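Local structure of group 3 allergen SMIPP-S YvT004A06 (Sarcoptes scabiei type hominis, 3H7T) at residues E12-G17 against G187-Q192; N84-I89 against K225-G230; I95-D98 against K103-E106. The protein is an inactivated paralogue of the trypsin-like serine proteases of the scabies mite and probably lacks the peptidase activity of that family. One frame throughout, in Å; residues are numbered along the deposited sequence.

Contact 1 (E12-G17 against G187-Q192)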
loop_
_atom_site.group_PDB
_atom_site.type_symbol
_atom_site.label_atom_id
_atom_site.label_comp_id
_atom_site.label_asym_id
_atom_site.label_seq_id
_atom_site.Cartn_x
_atom_site.Cartn_y
_atom_site.Cartn_z
ATOM N N GLU A 12 11.131 8.173 3.298
ATOM C CA GLU A 12 10.476 7.131 2.503
ATOM C C GLU A 12 10.313 7.587 1.060
ATOM O O GLU A 12 9.185 7.731 0.588
ATOM C CB GLU A 12 9.110 6.738 3.091
ATOM C CG GLU A 12 9.153 6.080 4.452
ATOM C CD GLU A 12 9.018 7.065 5.601
ATOM O OE1 GLU A 12 8.312 8.094 5.457
ATOM O OE2 GLU A 12 9.601 6.794 6.667
ATOM N N PRO A 13 11.447 7.801 0.348
ATOM C CA PRO A 13 11.443 8.398 -0.996
ATOM C C PRO A 13 10.748 7.553 -2.063
ATOM O O PRO A 13 10.559 8.024 -3.192
ATOM C CB PRO A 13 12.936 8.564 -1.310
ATOM C CG PRO A 13 13.627 7.568 -0.425
ATOM C CD PRO A 13 12.821 7.547 0.826
ATOM N N TRP A 14 10.364 6.329 -1.697
ATOM C CA TRP A 14 9.617 5.427 -2.573
ATOM C C TRP A 14 8.116 5.690 -2.548
ATOM O O TRP A 14 7.397 5.272 -3.461
ATOM C CB TRP A 14 9.891 3.962 -2.195
ATOM C CG TRP A 14 9.766 3.682 -0.717
ATOM C CD1 TRP A 14 8.627 3.333 -0.033
ATOM C CD2 TRP A 14 10.819 3.722 0.252
ATOM N NE1 TRP A 14 8.914 3.160 1.296
ATOM C CE2 TRP A 14 10.250 3.394 1.502
ATOM C CE3 TRP A 14 12.194 4.005 0.186
ATOM C CZ2 TRP A 14 11.008 3.340 2.685
ATOM C CZ3 TRP A 14 12.944 3.950 1.357
ATOM C CH2 TRP A 14 12.341 3.620 2.594
ATOM N N ALA A 15 7.650 6.376 -1.505
ATOM C CA ALA A 15 6.223 6.618 -1.305
ATOM C C ALA A 15 5.662 7.635 -2.289
ATOM O O ALA A 15 6.271 8.681 -2.540
ATOM C CB ALA A 15 5.948 7.052 0.134
ATOM N N VAL A 16 4.509 7.300 -2.857
ATOM C CA VAL A 16 3.755 8.215 -3.704
ATOM C C VAL A 16 2.282 8.279 -3.317
ATOM O O VAL A 16 1.756 7.398 -2.618
ATOM C CB VAL A 16 3.882 7.873 -5.221
ATOM C CG1 VAL A 16 5.341 7.899 -5.666
ATOM C CG2 VAL A 16 3.234 6.540 -5.551
ATOM N N GLY A 17 1.624 9.344 -3.774
ATOM C CA GLY A 17 0.192 9.491 -3.635
ATOM C C GLY A 17 -0.508 9.060 -4.904
ATOM O O GLY A 17 -0.017 9.301 -6.013
ATOM N N GLY A 187 -2.746 0.886 -0.034
ATOM C CA GLY A 187 -1.667 1.031 -0.993
ATOM C C GLY A 187 -0.357 1.469 -0.384
ATOM O O GLY A 187 0.675 1.441 -1.060
ATOM N N ASP A 188 -0.380 1.865 0.889
ATOM C CA ASP A 188 0.838 2.313 1.576
ATOM C C ASP A 188 1.915 1.230 1.510
ATOM O O ASP A 188 1.607 0.047 1.663
ATOM C CB ASP A 188 0.560 2.614 3.044
ATOM C CG ASP A 188 -0.080 3.976 3.274
ATOM O OD1 ASP A 188 -0.467 4.668 2.304
ATOM O OD2 ASP A 188 -0.195 4.348 4.461
ATOM N N PRO A 189 3.177 1.632 1.269
ATOM C CA PRO A 189 4.266 0.663 1.269
ATOM C C PRO A 189 4.576 0.157 2.676
ATOM O O PRO A 189 4.468 0.906 3.658
ATOM C CB PRO A 189 5.453 1.459 0.719
ATOM C CG PRO A 189 5.101 2.923 1.002
ATOM C CD PRO A 189 3.617 2.985 0.865
ATOM N N ALA A 190 4.937 -1.118 2.771
ATOM C CA ALA A 190 5.419 -1.675 4.028
ATOM C C ALA A 190 6.797 -2.225 3.727
ATOM O O ALA A 190 6.940 -3.081 2.858
ATOM C CB ALA A 190 4.492 -2.768 4.539
ATOM N N VAL A 191 7.801 -1.713 4.433
ATOM C CA VAL A 191 9.204 -1.951 4.086
ATOM C C VAL A 191 9.955 -2.737 5.153
ATOM O O VAL A 191 9.837 -2.467 6.346
ATOM C CB VAL A 191 9.956 -0.603 3.779
ATOM C CG1 VAL A 191 11.426 -0.849 3.448
ATOM C CG2 VAL A 191 9.297 0.123 2.630
ATOM N N GLN A 192 10.746 -3.713 4.710
ATOM C CA GLN A 192 11.593 -4.467 5.611
ATOM C C GLN A 192 12.894 -4.791 4.875
ATOM O O GLN A 192 12.871 -5.315 3.753
ATOM C CB GLN A 192 10.874 -5.734 6.069
ATOM C CG GLN A 192 11.215 -6.172 7.472
ATOM C CD GLN A 192 10.463 -7.421 7.882
ATOM O OE1 GLN A 192 10.427 -8.411 7.146
ATOM N NE2 GLN A 192 9.852 -7.382 9.063
HETATM O O HOH W 1 7.188 2.761 3.671
#

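Contact 2 (N84-I89 against K225-G230)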
loop_
_atom_site.group_PDB
_atom_site.type_symbol
_atom_site.label_atom_id
_atom_site.label_comp_id
_atom_site.label_asym_id
_atom_site.label_seq_id
_atom_site.Cartn_x
_atom_site.Cartn_y
_atom_site.Cartn_z
ATOM N N ASN A 84 -5.876 -10.840 -3.639
ATOM C CA ASN A 84 -5.028 -10.304 -4.708
ATOM C C ASN A 84 -5.207 -8.793 -4.845
ATOM O O ASN A 84 -5.285 -8.260 -5.951
ATOM C CB ASN A 84 -5.333 -11.001 -6.040
ATOM C CG ASN A 84 -5.516 -12.504 -5.890
ATOM O OD1 ASN A 84 -4.734 -13.178 -5.213
ATOM N ND2 ASN A 84 -6.568 -13.032 -6.506
ATOM N N ASN A 85 -5.255 -8.116 -3.698
ATOM C CA ASN A 85 -5.538 -6.688 -3.636
ATOM C C ASN A 85 -4.292 -5.844 -3.943
ATOM O O ASN A 85 -3.740 -5.174 -3.067
ATOM C CB ASN A 85 -6.135 -6.364 -2.258
ATOM C CG ASN A 85 -6.552 -4.911 -2.103
ATOM O OD1 ASN A 85 -6.635 -4.153 -3.071
ATOM N ND2 ASN A 85 -6.815 -4.517 -0.862
ATOM N N TYR A 86 -3.846 -5.900 -5.196
ATOM C CA TYR A 86 -2.780 -5.020 -5.673
ATOM C C TYR A 86 -3.048 -4.563 -7.102
ATOM O O TYR A 86 -3.751 -5.237 -7.870
ATOM C CB TYR A 86 -1.410 -5.698 -5.563
ATOM C CG TYR A 86 -1.252 -6.901 -6.478
ATOM C CD1 TYR A 86 -0.543 -6.800 -7.671
ATOM C CD2 TYR A 86 -1.814 -8.132 -6.147
ATOM C CE1 TYR A 86 -0.398 -7.899 -8.519
ATOM C CE2 TYR A 86 -1.682 -9.234 -6.988
ATOM C CZ TYR A 86 -0.967 -9.110 -8.170
ATOM O OH TYR A 86 -0.826 -10.191 -9.007
ATOM N N ALA A 87 -2.516 -3.394 -7.447
ATOM C CA ALA A 87 -2.547 -2.938 -8.834
ATOM C C ALA A 87 -1.237 -2.286 -9.206
ATOM O O ALA A 87 -0.577 -1.670 -8.368
ATOM C CB ALA A 87 -3.699 -1.985 -9.073
ATOM N N VAL A 88 -0.854 -2.434 -10.467
ATOM C CA VAL A 88 0.338 -1.771 -10.954
ATOM C C VAL A 88 -0.066 -0.703 -11.948
ATOM O O VAL A 88 -0.848 -0.946 -12.871
ATOM C CB VAL A 88 1.364 -2.754 -11.552
ATOM C CG1 VAL A 88 2.546 -1.996 -12.137
ATOM C CG2 VAL A 88 1.832 -3.736 -10.482
ATOM N N ILE A 89 0.460 0.491 -11.723
ATOM C CA ILE A 89 0.158 1.635 -12.554
ATOM C C ILE A 89 1.390 1.973 -13.374
ATOM O O ILE A 89 2.488 2.118 -12.832
ATOM C CB ILE A 89 -0.279 2.856 -11.698
ATOM C CG1 ILE A 89 -1.524 2.510 -10.867
ATOM C CG2 ILE A 89 -0.547 4.068 -12.591
ATOM C CD1 ILE A 89 -1.844 3.516 -9.738
ATOM N N LYS A 225 6.570 -8.955 -11.718
ATOM C CA LYS A 225 7.627 -8.998 -12.727
ATOM C C LYS A 225 7.088 -9.312 -14.126
ATOM O O LYS A 225 7.643 -8.849 -15.122
ATOM C CB LYS A 225 8.732 -9.975 -12.311
ATOM C CG LYS A 225 9.579 -9.443 -11.165
ATOM C CD LYS A 225 10.638 -10.433 -10.709
ATOM C CE LYS A 225 11.616 -9.751 -9.759
ATOM N NZ LYS A 225 12.600 -10.693 -9.168
ATOM N N ASP A 226 6.003 -10.087 -14.190
ATOM C CA ASP A 226 5.294 -10.343 -15.449
ATOM C C ASP A 226 4.674 -9.070 -16.020
ATOM O O ASP A 226 4.727 -8.841 -17.231
ATOM C CB ASP A 226 4.188 -11.379 -15.250
ATOM C CG ASP A 226 4.710 -12.812 -15.231
ATOM O OD1 ASP A 226 5.930 -13.033 -15.395
ATOM O OD2 ASP A 226 3.880 -13.722 -15.035
ATOM N N ILE A 227 4.058 -8.276 -15.141
ATOM C CA ILE A 227 3.447 -7.015 -15.520
ATOM C C ILE A 227 4.509 -6.086 -16.099
ATOM O O ILE A 227 4.321 -5.530 -17.183
ATOM C CB ILE A 227 2.731 -6.319 -14.319
ATOM C CG1 ILE A 227 1.412 -7.024 -13.989
ATOM C CG2 ILE A 227 2.460 -4.861 -14.638
ATOM C CD1 ILE A 227 0.819 -6.638 -12.641
ATOM N N ILE A 228 5.622 -5.954 -15.377
ATOM C CA ILE A 228 6.712 -5.059 -15.754
ATOM C C ILE A 228 7.408 -5.513 -17.048
ATOM O O ILE A 228 7.922 -4.682 -17.791
ATOM C CB ILE A 228 7.733 -4.879 -14.590
ATOM C CG1 ILE A 228 7.072 -4.146 -13.415
ATOM C CG2 ILE A 228 8.983 -4.111 -15.055
ATOM C CD1 ILE A 228 7.783 -4.325 -12.081
ATOM N N SER A 229 7.400 -6.818 -17.316
ATOM C CA SER A 229 7.987 -7.367 -18.546
ATOM C C SER A 229 7.047 -7.258 -19.745
ATOM O O SER A 229 7.409 -7.642 -20.860
ATOM C CB SER A 229 8.386 -8.832 -18.345
ATOM O OG SER A 229 9.312 -8.965 -17.283
ATOM N N GLY A 230 5.837 -6.757 -19.509
ATOM C CA GLY A 230 4.859 -6.574 -20.576
ATOM C C GLY A 230 4.126 -7.847 -20.950
ATOM O O GLY A 230 3.579 -7.950 -22.043
#

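Contact 3 (I95-D98 against K103-E106)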
loop_
_atom_site.group_PDB
_atom_site.type_symbol
_atom_site.label_atom_id
_atom_site.label_comp_id
_atom_site.label_asym_id
_atom_site.label_seq_id
_atom_site.Cartn_x
_atom_site.Cartn_y
_atom_site.Cartn_z
ATOM N N ILE A 95 9.021 8.844 -14.165
ATOM C CA ILE A 95 9.184 9.493 -12.873
ATOM C C ILE A 95 10.640 9.931 -12.730
ATOM O O ILE A 95 11.562 9.140 -12.960
ATOM C CB ILE A 95 8.784 8.537 -11.710
ATOM C CG1 ILE A 95 7.321 8.105 -11.854
ATOM C CG2 ILE A 95 9.016 9.198 -10.355
ATOM C CD1 ILE A 95 6.903 6.965 -10.929
ATOM N N LYS A 96 10.841 11.191 -12.357
ATOM C CA LYS A 96 12.184 11.746 -12.214
ATOM C C LYS A 96 12.831 11.352 -10.885
ATOM O O LYS A 96 12.697 12.059 -9.880
ATOM C CB LYS A 96 12.168 13.270 -12.379
ATOM C CG LYS A 96 11.912 13.743 -13.804
ATOM C CD LYS A 96 12.010 15.264 -13.917
ATOM C CE LYS A 96 13.459 15.741 -13.981
ATOM N NZ LYS A 96 13.557 17.228 -13.857
ATOM N N LEU A 97 13.521 10.214 -10.894
ATOM C CA LEU A 97 14.256 9.721 -9.732
ATOM C C LEU A 97 15.420 10.652 -9.409
ATOM O O LEU A 97 16.034 11.219 -10.311
ATOM C CB LEU A 97 14.778 8.305 -9.991
ATOM C CG LEU A 97 13.812 7.204 -10.450
ATOM C CD1 LEU A 97 14.586 5.927 -10.770
ATOM C CD2 LEU A 97 12.729 6.927 -9.414
ATOM N N ASP A 98 15.723 10.814 -8.124
ATOM C CA ASP A 98 16.753 11.770 -7.713
ATOM C C ASP A 98 17.558 11.340 -6.485
ATOM O O ASP A 98 18.330 12.128 -5.943
ATOM C CB ASP A 98 16.129 13.156 -7.483
ATOM C CG ASP A 98 15.233 13.205 -6.257
ATOM O OD1 ASP A 98 14.896 12.136 -5.702
ATOM O OD2 ASP A 98 14.855 14.325 -5.853
ATOM N N LYS A 103 12.769 7.802 -5.118
ATOM C CA LYS A 103 13.611 6.615 -5.336
ATOM C C LYS A 103 12.758 5.370 -5.517
ATOM O O LYS A 103 11.667 5.274 -4.958
ATOM C CB LYS A 103 14.560 6.376 -4.148
ATOM C CG LYS A 103 15.503 7.530 -3.819
ATOM C CD LYS A 103 16.321 7.271 -2.554
ATOM C CE LYS A 103 17.488 6.325 -2.794
ATOM N NZ LYS A 103 18.238 6.072 -1.532
ATOM N N LYS A 104 13.268 4.395 -6.270
ATOM C CA LYS A 104 12.580 3.113 -6.371
ATOM C C LYS A 104 12.856 2.236 -5.150
ATOM O O LYS A 104 13.923 2.321 -4.536
ATOM C CB LYS A 104 12.902 2.380 -7.687
ATOM C CG LYS A 104 14.368 2.102 -7.960
ATOM C CD LYS A 104 14.531 1.327 -9.270
ATOM C CE LYS A 104 15.972 1.288 -9.734
ATOM N NZ LYS A 104 16.352 2.539 -10.454
ATOM N N ILE A 105 11.871 1.417 -4.791
ATOM C CA ILE A 105 12.019 0.416 -3.739
ATOM C C ILE A 105 12.132 -0.959 -4.390
ATOM O O ILE A 105 11.360 -1.281 -5.290
ATOM C CB ILE A 105 10.815 0.439 -2.731
ATOM C CG1 ILE A 105 11.059 -0.498 -1.540
ATOM C CG2 ILE A 105 9.497 0.073 -3.418
ATOM C CD1 ILE A 105 11.840 0.124 -0.397
ATOM N N GLU A 106 13.089 -1.763 -3.930
ATOM C CA GLU A 106 13.319 -3.100 -4.493
ATOM C C GLU A 106 12.242 -4.099 -4.077
ATOM O O GLU A 106 11.677 -4.004 -2.989
ATOM C CB GLU A 106 14.707 -3.632 -4.105
ATOM C CG GLU A 106 15.887 -2.842 -4.680
ATOM C CD GLU A 106 15.870 -2.749 -6.199
ATOM O OE1 GLU A 106 15.751 -3.799 -6.866
ATOM O OE2 GLU A 106 15.985 -1.618 -6.725
#

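Contact 1 (E12-G17 against G187-Q192)
The indole of Trp14 meets Pro189 at its edge. Pro189 CG lies near the ring plane, 3.7 Å from Trp14 CD1. A water sits in the same plane at the edge. One face of the indole is covered from its own segment, where Glu12 CA stands 3.7 Å above the ring plane toward the rim. Val191 approaches obliquely, and its CG2 is 3.3 Å from Trp14 NE1 and 3.6 Å from Trp14 CE2. Ala15 CB adds a looser contact to Pro189 CG at 4.3 Å. The first torsion of Trp14 places CG between the backbone N and the carbonyl carbon (chi1 48°). With this torsion the ring folds back over Glu12. A type I turn from Glu12 to Ala15 shapes the backbone here, closed by Ala15 N to Glu12 O. No direct hydrogen bond joins the segments. Water 1 does so instead: it accepts from Trp14 NE1 at 3.0 Å and donates to Pro189 O at 3.3 Å. The trypsin fold has two beta barrels, and this contact crosses between them. Strand 15-20 belongs to the N-terminal barrel, and strand 189-192 to the C-terminal sheet. By sequence, Gly187, Asp188 and Pro189 probably correspond to the end of the family's catalytic-serine motif. Ser29 and Ile105 also touch the Trp14 side chain. The chemistry is thus mostly apolar, with a water that gives the indole N-H an acceptor and adds a polar bridge to the apolar packing between the two halves.

Contact 2 (N84-I89 against K225-G230)
Val88 on an extended strand faces Ile227 near the end of a helix, with Val88 CA 7.6 Å from Ile227 CA. The two side chains slide past each other in opposite directions and touch branch to branch. Val88 CG2 meets Ile227 CD1 at 3.8 Å, and Val88 CG1 meets Ile227 CG2 at the same 3.8 Å. Ile227 CG2 stands anti to the backbone N, and CG1 beside it carries CD1 onward to the edge of the Tyr86 ring. There Tyr86 CE1 is 4.5 Å from Ile227 CD1. The helix closes in a Schellman motif with Gly230 at positive phi. Lys225 O takes two donors from opposite faces of its plane, Ser229 N at 3.0 Å and Ser229 OG at 2.7 Å. By sequence, Tyr86 probably occupies the place of the catalytic aspartate of active trypsins, consistent with an inactivated paralogue. Helix 221-228 is the C-terminal helix of the fold and lies on the N-terminal barrel. Strand 87-91 runs between strands 35-38 and 65-74. Phe35 touches both Val88 and Ile228, Tyr73 touches Ile227, and the Tyr86 ring meets that of Tyr220.

Contact 3 (I95-D98 against K103-E106)
Lys103 meets Leu97 through its backbone. Its CA lies 4.2 Å from Leu97 CD2, and the two CA atoms, Leu97 CA and Lys103 CA, are 5.4 Å apart. The CB of Lys103 points away from 95-98, and the side chain runs off over Pro13. Lys104 follows and makes its contact at two points. Its backbone N is 4.1 Å from Leu97 CD2, while its NZ comes to 3.8 Å from Leu97 CD1. The two methyls of Leu97 therefore have different neighbours, one the main chain and the other the lysine end. The side chains of Leu97 and Lys104 cross at about a right angle. Most of the lysine chain is extended, but a bend at the last torsion (chi4 -82°) turns NZ toward Leu97 CD1. Both segments belong to the long connection between the two barrels of the trypsin fold, from strand 87-91 to strand 119-124. The chain turns back between Asp98 and Lys103. Asp98 OD1 accepts from the backbone N of Lys100, Thr101 and Thr102, and the bond to Lys100 N forms an Asx turn. No hydrogen bond or salt bridge joins the segments themselves, and all three touching residues are exposed. Beneath them Ile30 of strand 26-30 packs against both Leu97 and Lys104. Next along the chain, Ile105 turns inward to Trp14, and Glu106 bonds through its backbone to Leu196 of the C-terminal sheet.

Overall arrangement
From the N terminus the chain first lays down 12-17 at the start of strand 15-20 in the N-terminal barrel. Residues 84-89 lead into strand 87-91, the last of that barrel. The connection to the second barrel follows, and contact 3 closes a short loop within it. Residues 187-192 then return to 12-17, so contact 1 closes a long loop that ties the two barrels together. Last, 225-230 comes back to 84-89, and contact 2 fastens the C-terminal helix to the first barrel. Contacts 1 and 2 therefore cross, and contact 3 lies within both loops. Contacts 1 and 3 touch directly, with a probable hydrogen bond between Pro13 O and Lys103 N. Contact 2 touches neither.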